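Local coordinates for protein multicopper oxidase (Uncultured bacterium, PDB 4E9X) that probably oxidises substrates at a mononuclear copper site and passes the electrons to a copper cluster that reduces dioxygen to water, at residues T9-T14 with T50-L55; D22-G27 with D153-G158; V188-F193 with R236-I241. One frame throughout, in Å; residues are numbered along the deposited sequence.

Interaction 1 (T9-T14 with T50-L55)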
ATOM      1  N   THR A   9      -7.505  31.288  -9.919  1.00 12.61           N
ATOM      2  CA  THR A   9      -7.218  32.013  -8.675  1.00 12.06           C
ATOM      3  C   THR A   9      -7.092  30.954  -7.554  1.00 12.19           C
ATOM      4  O   THR A   9      -7.390  29.759  -7.753  1.00 13.95           O
ATOM      5  CB  THR A   9      -8.280  33.009  -8.233  1.00 13.26           C
ATOM      6  OG1 THR A   9      -9.497  32.291  -7.927  1.00 13.15           O
ATOM      7  CG2 THR A   9      -8.552  34.006  -9.380  1.00 15.77           C
ATOM      8  N   ILE A  10      -6.589  31.426  -6.436  1.00 11.90           N
ATOM      9  CA  ILE A  10      -6.452  30.660  -5.224  1.00 11.37           C
ATOM     10  C   ILE A  10      -7.235  31.427  -4.155  1.00 11.51           C
ATOM     11  O   ILE A  10      -6.914  32.620  -4.005  1.00 12.84           O
ATOM     12  CB  ILE A  10      -5.015  30.385  -4.772  1.00 11.14           C
ATOM     13  CG1 ILE A  10      -4.103  29.962  -5.921  1.00 12.29           C
ATOM     14  CG2 ILE A  10      -4.999  29.300  -3.698  1.00 11.86           C
ATOM     15  CD1 ILE A  10      -2.646  29.788  -5.502  1.00 13.85           C
ATOM     16  N   GLU A  11      -8.185  30.823  -3.480  1.00 11.92           N
ATOM     17  CA  GLU A  11      -9.138  31.525  -2.618  1.00 11.09           C
ATOM     18  C   GLU A  11      -9.209  30.898  -1.242  1.00 11.02           C
ATOM     19  O   GLU A  11      -9.089  29.668  -1.127  1.00 12.29           O
ATOM     20  CB  GLU A  11     -10.563  31.484  -3.229  1.00 12.49           C
ATOM     21  CG  GLU A  11     -10.590  32.050  -4.652  1.00 12.92           C
ATOM     22  CD  GLU A  11     -10.396  33.544  -4.791  1.00 14.67           C
ATOM     23  OE1 GLU A  11     -10.470  34.294  -3.795  1.00 15.62           O
ATOM     24  OE2 GLU A  11     -10.137  34.008  -5.962  1.00 16.54           O
ATOM     25  N   GLU A  12      -9.457  31.710  -0.203  1.00 12.11           N
ATOM     26  CA  GLU A  12      -9.761  31.183   1.110  1.00 11.39           C
ATOM     27  C   GLU A  12     -11.275  31.013   1.191  1.00 11.46           C
ATOM     28  O   GLU A  12     -12.023  31.978   1.157  1.00 12.61           O
ATOM     29  CB  GLU A  12      -9.291  32.151   2.214  1.00 13.47           C
ATOM     30  CG  GLU A  12      -7.776  32.235   2.221  1.00 14.47           C
ATOM     31  CD  GLU A  12      -7.168  33.121   3.274  1.00 17.47           C
ATOM     32  OE1 GLU A  12      -7.895  33.732   4.097  1.00 18.88           O
ATOM     33  OE2 GLU A  12      -5.916  33.176   3.312  1.00 17.24           O
ATOM     34  N   VAL A  13     -11.689  29.741   1.279  1.00 11.58           N
ATOM     35  CA  VAL A  13     -13.100  29.416   1.413  1.00 10.80           C
ATOM     36  C   VAL A  13     -13.244  28.312   2.440  1.00 10.59           C
ATOM     37  O   VAL A  13     -12.249  27.660   2.841  1.00 11.48           O
ATOM     38  CB  VAL A  13     -13.753  28.992   0.066  1.00 11.21           C
ATOM     39  CG1 VAL A  13     -13.701  30.121  -0.947  1.00 12.93           C
ATOM     40  CG2 VAL A  13     -13.082  27.734  -0.520  1.00 12.99           C
ATOM     41  N   THR A  14     -14.488  28.117   2.889  1.00 11.05           N
ATOM     42  CA  THR A  14     -14.846  27.002   3.778  1.00 11.55           C
ATOM     43  C   THR A  14     -15.811  26.043   3.038  1.00 10.63           C
ATOM     44  O   THR A  14     -16.796  26.476   2.444  1.00 12.04           O
ATOM     45  CB  THR A  14     -15.527  27.576   5.045  1.00 14.10           C
ATOM     46  OG1 THR A  14     -14.604  28.437   5.733  1.00 14.84           O
ATOM     47  CG2 THR A  14     -15.978  26.486   6.009  1.00 14.06           C
ATOM     48  N   THR A  50      -3.464  33.697  -9.931  1.00 15.21           N
ATOM     49  CA  THR A  50      -3.460  34.778  -8.936  1.00 14.68           C
ATOM     50  C   THR A  50      -3.772  34.254  -7.540  1.00 14.64           C
ATOM     51  O   THR A  50      -4.768  33.576  -7.309  1.00 15.08           O
ATOM     52  CB  THR A  50      -4.464  35.864  -9.314  1.00 17.81           C
ATOM     53  OG1 THR A  50      -3.979  36.386 -10.573  1.00 22.77           O
ATOM     54  CG2 THR A  50      -4.486  36.985  -8.290  1.00 18.80           C
ATOM     55  N   ASN A  51      -2.873  34.580  -6.632  1.00 13.55           N
ATOM     56  CA  ASN A  51      -3.029  34.116  -5.247  1.00 13.44           C
ATOM     57  C   ASN A  51      -3.846  35.121  -4.433  1.00 14.38           C
ATOM     58  O   ASN A  51      -3.290  36.150  -4.001  1.00 16.12           O
ATOM     59  CB  ASN A  51      -1.614  33.959  -4.651  1.00 15.07           C
ATOM     60  CG  ASN A  51      -1.634  33.459  -3.217  1.00 13.58           C
ATOM     61  OD1 ASN A  51      -2.735  33.261  -2.669  1.00 14.83           O
ATOM     62  ND2 ASN A  51      -0.465  33.227  -2.654  1.00 14.34           N
ATOM     63  N   ASN A  52      -5.127  34.859  -4.182  1.00 14.77           N
ATOM     64  CA  ASN A  52      -5.991  35.689  -3.379  1.00 14.06           C
ATOM     65  C   ASN A  52      -6.068  35.205  -1.949  1.00 14.07           C
ATOM     66  O   ASN A  52      -7.077  35.480  -1.293  1.00 17.37           O
ATOM     67  CB  ASN A  52      -7.381  35.848  -3.988  1.00 14.64           C
ATOM     68  CG  ASN A  52      -7.326  36.613  -5.315  1.00 16.45           C
ATOM     69  OD1 ASN A  52      -6.560  37.534  -5.447  1.00 19.74           O
ATOM     70  ND2 ASN A  52      -8.109  36.178  -6.299  1.00 19.97           N
ATOM     71  N   THR A  53      -5.025  34.566  -1.481  1.00 14.47           N
ATOM     72  CA  THR A  53      -5.014  34.097  -0.078  1.00 15.13           C
ATOM     73  C   THR A  53      -3.912  34.837   0.681  1.00 14.16           C
ATOM     74  O   THR A  53      -3.200  35.651   0.086  1.00 16.98           O
ATOM     75  CB  THR A  53      -4.791  32.582   0.076  1.00 13.79           C
ATOM     76  OG1 THR A  53      -3.365  32.320  -0.085  1.00 13.85           O
ATOM     77  CG2 THR A  53      -5.518  31.817  -0.994  1.00 13.46           C
ATOM     78  N   SER A  54      -3.810  34.566   1.969  1.00 15.30           N
ATOM     79  CA  SER A  54      -2.860  35.199   2.870  1.00 16.70           C
ATOM     80  C   SER A  54      -1.523  34.477   2.939  1.00 15.79           C
ATOM     81  O   SER A  54      -0.686  34.976   3.679  1.00 19.15           O
ATOM     82  CB  SER A  54      -3.430  35.243   4.312  1.00 20.65           C
ATOM     83  OG  SER A  54      -3.818  33.887   4.698  1.00 25.62           O
ATOM     84  N   LEU A  55      -1.332  33.396   2.175  1.00 17.49           N
ATOM     85  CA  LEU A  55      -0.124  32.577   2.330  1.00 16.12           C
ATOM     86  C   LEU A  55       0.436  32.292   0.947  1.00 14.99           C
ATOM     87  O   LEU A  55      -0.297  32.336  -0.046  1.00 15.31           O
ATOM     88  CB  LEU A  55      -0.449  31.255   3.004  1.00 17.58           C
ATOM     89  CG  LEU A  55      -0.837  31.237   4.480  1.00 23.11           C
ATOM     90  CD1 LEU A  55      -1.058  29.853   5.029  1.00 21.43           C
ATOM     91  CD2 LEU A  55       0.279  31.922   5.284  1.00 28.33           C
TER
HETATM   92  O   HOH W   1      -9.740  34.498  -1.124  1.00 13.29           O
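A bend at chi2 of Glu11 (-71°) brings CD toward Asn52, and the carboxylate settles alongside the Asn52 amide, both side chains pointing the same way. Glu12 instead runs extended beyond CG (chi2 -179°) to reach Ser54. Asn52 ND2 donates an almost straight bond (173°) to Glu11 OE2 at 3.0 Å; the oxygen lies in the amide plane, while the amide nitrogen meets the carboxylate on its syn side but out of plane. The anti lone pair of the same Glu11 OE2 receives Thr9 OG1 at 2.7 Å. Two donors thus grip one oxygen, and a water bound to Glu11 OE1 also joins Glu12 N to Asn52 O. Glu12 OE2 is gripped twice as well: Ser54 OG meets its syn lone pair at 2.6 Å, and Ser54 N approaches from above the carboxylate plane at 2.9 Å. Behind these polar ends, Ile10 N binds Thr50 O and Asn52 N binds Ile10 O, each at 2.9 Å, in a short parallel pairing. Farther along 50-55, Thr53 CG2 packs 3.7 Å from Ile10 CG2. Asn51 OD1 accepts Thr53 N, which makes an Asx turn, and also takes a bond from Thr53 OG1, which in turn accepts Leu55 N in an ST turn. Thr53 OG1 is also hydrogen-bonded to NE2 of the copper ligand His57, while Ile10 touches His57 and Met118. Such a parallel strand pair, here in a cupredoxin-type domain, runs into turns that contribute to the second shell on one side of a type 1 copper site.

Interaction 2 (D22-G27 with D153-G158)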
ATOM      1  N   ASP A  22     -17.192  21.532   8.778  1.00 14.95           N
ATOM      2  CA  ASP A  22     -16.846  22.616   7.857  1.00 15.04           C
ATOM      3  C   ASP A  22     -15.335  22.809   7.891  1.00 15.11           C
ATOM      4  O   ASP A  22     -14.776  22.768   8.993  1.00 24.67           O
ATOM      5  CB  ASP A  22     -17.546  23.899   8.327  1.00 17.43           C
ATOM      6  CG  ASP A  22     -19.054  23.647   8.178  1.00 21.45           C
ATOM      7  OD1 ASP A  22     -19.488  23.128   7.146  1.00 24.83           O
ATOM      8  OD2 ASP A  22     -19.785  23.949   9.153  1.00 44.73           O
ATOM      9  N   TYR A  23     -14.676  23.011   6.777  1.00 11.05           N
ATOM     10  CA  TYR A  23     -13.217  22.961   6.744  1.00 10.81           C
ATOM     11  C   TYR A  23     -12.686  24.158   5.969  1.00 11.59           C
ATOM     12  O   TYR A  23     -13.134  24.417   4.849  1.00 12.08           O
ATOM     13  CB  TYR A  23     -12.786  21.629   6.105  1.00 12.27           C
ATOM     14  CG  TYR A  23     -11.508  21.073   6.711  1.00 11.10           C
ATOM     15  CD1 TYR A  23     -11.602  20.090   7.707  1.00 11.84           C
ATOM     16  CD2 TYR A  23     -10.235  21.466   6.337  1.00 11.40           C
ATOM     17  CE1 TYR A  23     -10.513  19.519   8.329  1.00 11.20           C
ATOM     18  CE2 TYR A  23      -9.110  20.910   6.952  1.00 11.30           C
ATOM     19  CZ  TYR A  23      -9.249  19.960   7.928  1.00 11.43           C
ATOM     20  OH  TYR A  23      -8.111  19.394   8.503  1.00 11.65           O
ATOM     21  N   LYS A  24     -11.748  24.904   6.530  1.00 11.69           N
ATOM     22  CA  LYS A  24     -11.072  26.001   5.836  1.00 11.76           C
ATOM     23  C   LYS A  24     -10.050  25.430   4.871  1.00 10.87           C
ATOM     24  O   LYS A  24      -9.186  24.629   5.244  1.00 12.13           O
ATOM     25  CB  LYS A  24     -10.382  26.946   6.817  1.00 14.17           C
ATOM     26  CG  LYS A  24     -11.343  27.768   7.679  1.00 17.93           C
ATOM     27  CD  LYS A  24     -10.567  28.929   8.273  1.00 26.93           C
ATOM     28  CE  LYS A  24     -11.395  30.031   8.872  1.00 34.00           C
ATOM     29  NZ  LYS A  24     -12.841  30.131   8.736  1.00 50.66           N
ATOM     30  N   VAL A  25     -10.148  25.830   3.615  1.00 10.86           N
ATOM     31  CA  VAL A  25      -9.333  25.291   2.558  1.00 10.09           C
ATOM     32  C   VAL A  25      -8.769  26.432   1.712  1.00 10.52           C
ATOM     33  O   VAL A  25      -9.217  27.578   1.801  1.00 11.14           O
ATOM     34  CB  VAL A  25     -10.087  24.298   1.651  1.00 10.26           C
ATOM     35  CG1 VAL A  25     -10.489  23.055   2.528  1.00 12.84           C
ATOM     36  CG2 VAL A  25     -11.271  24.920   0.946  1.00 11.18           C
ATOM     37  N   PHE A  26      -7.776  26.150   0.888  1.00 10.18           N
ATOM     38  CA  PHE A  26      -7.274  27.059  -0.121  1.00 10.49           C
ATOM     39  C   PHE A  26      -7.709  26.519  -1.486  1.00 10.06           C
ATOM     40  O   PHE A  26      -7.008  25.752  -2.114  1.00 13.19           O
ATOM     41  CB  PHE A  26      -5.752  27.171  -0.039  1.00 11.56           C
ATOM     42  CG  PHE A  26      -5.221  27.795   1.243  1.00 11.54           C
ATOM     43  CD1 PHE A  26      -5.582  29.073   1.642  1.00 13.07           C
ATOM     44  CD2 PHE A  26      -4.335  27.061   2.029  1.00 13.52           C
ATOM     45  CE1 PHE A  26      -5.052  29.650   2.799  1.00 14.04           C
ATOM     46  CE2 PHE A  26      -3.807  27.630   3.187  1.00 12.36           C
ATOM     47  CZ  PHE A  26      -4.164  28.927   3.540  1.00 13.50           C
ATOM     48  N   GLY A  27      -8.904  26.906  -1.909  1.00 10.27           N
ATOM     49  CA  GLY A  27      -9.482  26.263  -3.099  1.00 10.90           C
ATOM     50  C   GLY A  27      -9.070  26.984  -4.350  1.00 10.25           C
ATOM     51  O   GLY A  27      -9.212  28.210  -4.492  1.00 11.93           O
ATOM     52  N   ASP A 153     -10.332  24.713  11.392  1.00 17.87           N
ATOM     53  CA  ASP A 153     -10.670  26.154  11.414  1.00 23.22           C
ATOM     54  C   ASP A 153      -9.416  27.018  11.444  1.00 27.46           C
ATOM     55  O   ASP A 153      -9.533  28.217  11.773  1.00 42.74           O
ATOM     56  CB  ASP A 153     -11.515  26.581  12.610  1.00 33.27           C
ATOM     57  CG  ASP A 153     -12.231  27.925  12.493  1.00 40.54           C
ATOM     58  OD1 ASP A 153     -12.371  28.506  11.386  1.00 48.05           O
ATOM     59  OD2 ASP A 153     -12.692  28.465  13.553  1.00 52.55           O
ATOM     60  N   LYS A 154      -8.223  26.452  11.178  1.00 28.34           N
ATOM     61  CA  LYS A 154      -7.011  27.258  11.385  1.00 36.51           C
ATOM     62  C   LYS A 154      -5.917  26.858  10.424  1.00 30.75           C
ATOM     63  O   LYS A 154      -5.184  25.884  10.515  1.00 32.59           O
ATOM     64  CB  LYS A 154      -6.557  27.120  12.850  1.00 40.43           C
ATOM     65  CG  LYS A 154      -6.203  25.663  13.177  1.00 44.39           C
ATOM     66  CD  LYS A 154      -6.968  25.147  14.380  1.00 50.40           C
ATOM     67  CE  LYS A 154      -5.993  24.986  15.548  1.00 53.17           C
ATOM     68  NZ  LYS A 154      -6.565  25.429  16.867  1.00 61.07           N
ATOM     69  N   TYR A 155      -5.816  27.710   9.427  1.00 21.96           N
ATOM     70  CA  TYR A 155      -4.718  27.605   8.500  1.00 18.10           C
ATOM     71  C   TYR A 155      -3.378  27.677   9.228  1.00 20.02           C
ATOM     72  O   TYR A 155      -3.221  28.354  10.280  1.00 22.66           O
ATOM     73  CB  TYR A 155      -4.845  28.793   7.540  1.00 19.73           C
ATOM     74  CG  TYR A 155      -5.991  28.831   6.554  1.00 16.11           C
ATOM     75  CD1 TYR A 155      -6.325  27.769   5.740  1.00 15.86           C
ATOM     76  CD2 TYR A 155      -6.777  29.987   6.418  1.00 16.71           C
ATOM     77  CE1 TYR A 155      -7.378  27.912   4.880  1.00 16.32           C
ATOM     78  CE2 TYR A 155      -7.830  30.141   5.568  1.00 16.06           C
ATOM     79  CZ  TYR A 155      -8.136  29.066   4.763  1.00 16.34           C
ATOM     80  OH  TYR A 155      -9.198  29.157   3.883  1.00 15.45           O
ATOM     81  N   GLY A 156      -2.361  27.002   8.670  1.00 18.01           N
ATOM     82  CA  GLY A 156      -1.050  27.003   9.263  1.00 19.24           C
ATOM     83  C   GLY A 156      -0.685  25.814  10.103  1.00 17.32           C
ATOM     84  O   GLY A 156       0.484  25.724  10.527  1.00 22.97           O
ATOM     85  N   GLU A 157      -1.628  24.906  10.331  1.00 17.14           N
ATOM     86  CA  GLU A 157      -1.438  23.718  11.159  1.00 20.93           C
ATOM     87  C   GLU A 157      -1.968  22.502  10.397  1.00 17.92           C
ATOM     88  O   GLU A 157      -2.796  22.673   9.515  1.00 15.85           O
ATOM     89  CB  GLU A 157      -2.207  23.825  12.462  1.00 26.71           C
ATOM     90  CG  GLU A 157      -1.881  24.993  13.372  1.00 28.19           C
ATOM     91  CD  GLU A 157      -2.464  24.795  14.779  1.00 33.18           C
ATOM     92  OE1 GLU A 157      -3.093  23.751  15.092  1.00 52.32           O
ATOM     93  OE2 GLU A 157      -2.287  25.681  15.628  1.00 57.40           O
ATOM     94  N   GLY A 158      -1.472  21.302  10.750  1.00 15.27           N
ATOM     95  CA  GLY A 158      -2.005  20.071  10.196  1.00 16.84           C
ATOM     96  C   GLY A 158      -1.060  19.342   9.278  1.00 14.79           C
ATOM     97  O   GLY A 158      -0.006  19.786   8.891  1.00 16.49           O
TER
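Tyr155 slides its ring between Lys24 and Phe26, and the tight half of the contact is built on that ring. Phe26 stacks on one face in an offset pair, with centroids 4.1 Å apart and planes only 13° from parallel. Phe26 CE1 lies over the centre of the tyrosine ring, while CZ comes within 3.3 Å of Tyr155 CD1. On the opposite face Lys24 CB makes a CH-pi contact, 4.0 Å from the Tyr155 ring centroid, with CD farther along the same face, offset toward the rim. At the ring's edge Tyr155 OH donates to Val25 O at 2.6 Å, a short bond that reaches the oxygen from above the carbonyl plane (44° out of it). Two faces and one polar tip together fix both the position and the tilt of the ring.

Beyond it the contact becomes more open and ionic. Lys24 NZ and Asp153 OD1 form a salt bridge at 3.1 Å. Lys24 CE lies equally close to that oxygen and chi4 is nearly eclipsed (-9°), so the exact placing of NZ is doubtful, the more so as both residues touch a crystal neighbour. Asp153 and Lys154 lie on the exposed side, where the chain makes a type II turn from Lys154 to Glu157, with Gly156 at positive phi and its N bound to Glu111 OE2.

On the buried side, Phe26 meets the ring of His57 edge to face and also the ring of His112, both ligands of the mononuclear copper. An aromatic from the inter-strand loop of the second cupredoxin-like domain therefore backs a second-shell phenylalanine of the first domain's type 1 copper site.

Interaction 3 (V188-F193 with R236-I241)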
ATOM      1  N   VAL A 188     -20.538   1.911 -20.357  1.00  9.25           N
ATOM      2  CA  VAL A 188     -19.128   1.505 -20.214  1.00  9.21           C
ATOM      3  C   VAL A 188     -18.472   2.656 -19.490  1.00  8.89           C
ATOM      4  O   VAL A 188     -18.374   3.777 -20.016  1.00 10.58           O
ATOM      5  CB  VAL A 188     -18.498   1.289 -21.601  1.00  9.80           C
ATOM      6  CG1 VAL A 188     -17.001   0.903 -21.431  1.00 12.58           C
ATOM      7  CG2 VAL A 188     -19.268   0.226 -22.340  1.00 12.63           C
ATOM      8  N   VAL A 189     -18.058   2.378 -18.248  1.00  8.66           N
ATOM      9  CA  VAL A 189     -17.705   3.477 -17.318  1.00  8.35           C
ATOM     10  C   VAL A 189     -16.177   3.485 -17.132  1.00  7.84           C
ATOM     11  O   VAL A 189     -15.618   2.487 -16.714  1.00  8.40           O
ATOM     12  CB  VAL A 189     -18.411   3.312 -15.987  1.00  8.23           C
ATOM     13  CG1 VAL A 189     -18.146   4.531 -15.086  1.00 10.02           C
ATOM     14  CG2 VAL A 189     -19.933   3.133 -16.173  1.00 10.72           C
ATOM     15  N   LYS A 190     -15.561   4.637 -17.420  1.00  8.21           N
ATOM     16  CA  LYS A 190     -14.126   4.796 -17.114  1.00  8.07           C
ATOM     17  C   LYS A 190     -14.068   5.501 -15.766  1.00  7.92           C
ATOM     18  O   LYS A 190     -14.678   6.578 -15.639  1.00  8.63           O
ATOM     19  CB  LYS A 190     -13.467   5.603 -18.236  1.00  9.30           C
ATOM     20  CG  LYS A 190     -12.004   5.969 -17.901  1.00  9.57           C
ATOM     21  CD  LYS A 190     -11.373   6.682 -19.112  1.00 11.41           C
ATOM     22  CE  LYS A 190      -9.924   6.956 -18.991  1.00 11.83           C
ATOM     23  NZ  LYS A 190      -9.045   5.758 -19.138  1.00 10.54           N
ATOM     24  N   ILE A 191     -13.373   4.918 -14.785  1.00  7.40           N
ATOM     25  CA  ILE A 191     -13.176   5.590 -13.491  1.00  7.57           C
ATOM     26  C   ILE A 191     -11.680   5.882 -13.341  1.00  6.71           C
ATOM     27  O   ILE A 191     -10.859   4.984 -13.534  1.00  7.79           O
ATOM     28  CB  ILE A 191     -13.734   4.778 -12.330  1.00  7.72           C
ATOM     29  CG1 ILE A 191     -15.248   4.534 -12.569  1.00  9.90           C
ATOM     30  CG2 ILE A 191     -13.518   5.521 -11.027  1.00  9.33           C
ATOM     31  CD1 ILE A 191     -15.699   3.190 -12.160  1.00 26.86           C
ATOM     32  N   ARG A 192     -11.405   7.116 -12.976  1.00  6.81           N
ATOM     33  CA  ARG A 192     -10.029   7.583 -12.731  1.00  7.16           C
ATOM     34  C   ARG A 192      -9.909   7.847 -11.240  1.00  6.39           C
ATOM     35  O   ARG A 192     -10.529   8.801 -10.737  1.00  7.46           O
ATOM     36  CB  ARG A 192      -9.791   8.856 -13.538  1.00  7.76           C
ATOM     37  CG  ARG A 192     -10.014   8.666 -15.049  1.00  8.10           C
ATOM     38  CD  ARG A 192      -9.919   9.990 -15.759  1.00  8.90           C
ATOM     39  NE  ARG A 192     -10.430  10.027 -17.137  1.00  8.17           N
ATOM     40  CZ  ARG A 192      -9.644  10.180 -18.183  1.00  8.62           C
ATOM     41  NH1 ARG A 192      -8.306  10.180 -18.149  1.00  9.23           N
ATOM     42  NH2 ARG A 192     -10.237  10.298 -19.380  1.00  9.89           N
ATOM     43  N   PHE A 193      -9.107   7.019 -10.558  1.00  6.94           N
ATOM     44  CA  PHE A 193      -8.855   7.178  -9.128  1.00  7.13           C
ATOM     45  C   PHE A 193      -7.585   8.015  -8.905  1.00  6.20           C
ATOM     46  O   PHE A 193      -6.584   7.754  -9.579  1.00  7.41           O
ATOM     47  CB  PHE A 193      -8.600   5.816  -8.449  1.00  7.27           C
ATOM     48  CG  PHE A 193      -9.734   4.812  -8.536  1.00  6.44           C
ATOM     49  CD1 PHE A 193     -10.992   5.087  -7.973  1.00  7.86           C
ATOM     50  CD2 PHE A 193      -9.537   3.585  -9.097  1.00  9.36           C
ATOM     51  CE1 PHE A 193     -12.007   4.145  -8.009  1.00  7.92           C
ATOM     52  CE2 PHE A 193     -10.576   2.641  -9.163  1.00 10.13           C
ATOM     53  CZ  PHE A 193     -11.804   2.900  -8.561  1.00  8.56           C
ATOM     54  N   ARG A 236      -2.337   7.512  -9.794  1.00  6.56           N
ATOM     55  CA  ARG A 236      -3.658   7.399 -10.421  1.00  6.93           C
ATOM     56  C   ARG A 236      -3.778   6.006 -11.010  1.00  7.16           C
ATOM     57  O   ARG A 236      -2.814   5.388 -11.474  1.00  7.08           O
ATOM     58  CB  ARG A 236      -3.879   8.455 -11.528  1.00  7.72           C
ATOM     59  CG  ARG A 236      -4.076   9.867 -10.972  1.00  7.25           C
ATOM     60  CD  ARG A 236      -2.776  10.609 -10.688  1.00  8.62           C
ATOM     61  NE  ARG A 236      -2.007  10.789 -11.907  1.00  7.88           N
ATOM     62  CZ  ARG A 236      -0.677  10.612 -12.037  1.00  7.72           C
ATOM     63  NH1 ARG A 236       0.108  10.278 -11.024  1.00  8.28           N
ATOM     64  NH2 ARG A 236      -0.127  10.787 -13.254  1.00  8.71           N
ATOM     65  N   TYR A 237      -5.021   5.503 -10.979  1.00  6.82           N
ATOM     66  CA  TYR A 237      -5.375   4.293 -11.703  1.00  7.39           C
ATOM     67  C   TYR A 237      -6.615   4.579 -12.542  1.00  7.35           C
ATOM     68  O   TYR A 237      -7.554   5.189 -12.004  1.00  8.66           O
ATOM     69  CB  TYR A 237      -5.690   3.119 -10.746  1.00  7.64           C
ATOM     70  CG  TYR A 237      -4.402   2.642 -10.102  1.00  7.63           C
ATOM     71  CD1 TYR A 237      -3.645   1.625 -10.722  1.00  9.50           C
ATOM     72  CD2 TYR A 237      -3.927   3.191  -8.897  1.00  7.93           C
ATOM     73  CE1 TYR A 237      -2.444   1.167 -10.145  1.00 10.01           C
ATOM     74  CE2 TYR A 237      -2.749   2.743  -8.330  1.00  8.48           C
ATOM     75  CZ  TYR A 237      -2.014   1.742  -8.964  1.00 10.49           C
ATOM     76  OH  TYR A 237      -0.817   1.295  -8.394  1.00 11.25           O
ATOM     77  N   ASP A 238      -6.646   4.133 -13.806  1.00  7.39           N
ATOM     78  CA  ASP A 238      -7.867   4.184 -14.578  1.00  7.63           C
ATOM     79  C   ASP A 238      -8.369   2.773 -14.730  1.00  6.67           C
ATOM     80  O   ASP A 238      -7.590   1.857 -15.007  1.00  7.43           O
ATOM     81  CB  ASP A 238      -7.673   4.743 -15.986  1.00  7.98           C
ATOM     82  CG  ASP A 238      -7.128   6.146 -16.176  1.00  7.72           C
ATOM     83  OD1 ASP A 238      -6.654   6.781 -15.214  1.00  8.58           O
ATOM     84  OD2 ASP A 238      -7.224   6.613 -17.323  1.00 10.34           O
ATOM     85  N   VAL A 239      -9.691   2.617 -14.580  1.00  6.91           N
ATOM     86  CA  VAL A 239     -10.304   1.309 -14.751  1.00  6.82           C
ATOM     87  C   VAL A 239     -11.526   1.481 -15.673  1.00  6.82           C
ATOM     88  O   VAL A 239     -12.009   2.588 -15.923  1.00  7.90           O
ATOM     89  CB  VAL A 239     -10.766   0.705 -13.409  1.00  7.09           C
ATOM     90  CG1 VAL A 239      -9.578   0.652 -12.417  1.00  8.25           C
ATOM     91  CG2 VAL A 239     -11.962   1.470 -12.809  1.00  7.49           C
ATOM     92  N   ILE A 240     -12.002   0.346 -16.179  1.00  7.35           N
ATOM     93  CA  ILE A 240     -13.273   0.249 -16.910  1.00  7.41           C
ATOM     94  C   ILE A 240     -14.189  -0.691 -16.143  1.00  7.19           C
ATOM     95  O   ILE A 240     -13.789  -1.806 -15.769  1.00  8.08           O
ATOM     96  CB  ILE A 240     -13.029  -0.321 -18.340  1.00  7.90           C
ATOM     97  CG1 ILE A 240     -12.129   0.603 -19.184  1.00  9.34           C
ATOM     98  CG2 ILE A 240     -14.355  -0.589 -19.026  1.00 10.09           C
ATOM     99  CD1 ILE A 240     -12.824   1.921 -19.511  1.00 12.34           C
ATOM    100  N   ILE A 241     -15.430  -0.245 -15.956  1.00  7.09           N
ATOM    101  CA  ILE A 241     -16.507  -1.119 -15.492  1.00  8.11           C
ATOM    102  C   ILE A 241     -17.519  -1.244 -16.620  1.00  8.18           C
ATOM    103  O   ILE A 241     -17.993  -0.231 -17.143  1.00  9.80           O
ATOM    104  CB  ILE A 241     -17.186  -0.594 -14.214  1.00  7.72           C
ATOM    105  CG1 ILE A 241     -16.218  -0.737 -13.026  1.00  8.69           C
ATOM    106  CG2 ILE A 241     -18.510  -1.332 -13.984  1.00  9.69           C
ATOM    107  CD1 ILE A 241     -16.744  -0.185 -11.716  1.00  9.90           C
TER
HETATM  108  O   HOH W   2      -9.928   3.194 -18.268  1.00 11.40           O
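Lys190, Arg192 and Asp238 gather on one face of the paired strands. Lys190 CG stands anti to the backbone N (chi1 173°), and the chain reaches across until NZ bonds Asp238 OD2 at 2.7 Å, on the anti side of the carboxylate and somewhat out of its plane. Lys190 CE sits over the centre of the Arg192 guanidinium. That group is turned 66° against the carboxylate; its NH1 lies a long 3.8 Å from Asp238 OD2, a charge interaction without an N-H directed at the oxygen. Arg192 NE has its salt bridge with Asp139, and Asp238 OD1 and Arg192 NH1 both bond Thr100 OG1. Lys190 NZ also pairs with Glu133, so the buried charges are shared among several partners.

The strands run antiparallel (166°) inside a cupredoxin-type beta sheet, with hydrogen-bonded pairs at Val189–Ile241, Ile191–Val239 and Phe193–Tyr237. The face carrying their side chains is largely apolar: Ile191 and Ile241 cross, touching through their CD1 atoms at 3.6 Å, and Phe193 CE2 comes 3.9 Å from Val239 CG1. At the strand's start, Arg236 NH1 bonds Gly234 O, while its NH2 forms a salt bridge with Asp227 of the second subunit.

From the N terminus, strand 3-18 comes first and meets the end of strand 44-51 in interaction 1, closing a loop of 35 residues. Strand 21-28 starts inside that loop, and interaction 2 carries it to residues 153-158, so the two contacts cross along the chain. They touch directly: strands 3-18 and 21-28 are neighbours in one sheet, with Glu11 O facing Gly27 N. Interaction 2 thus links the first domain to the second. Interaction 3 opens only after both have closed, joins strands 187-195 and 236-243 in the second domain, and lies about 30 Å, centre to centre, from interaction 2 on the opposite side of the chain's centre.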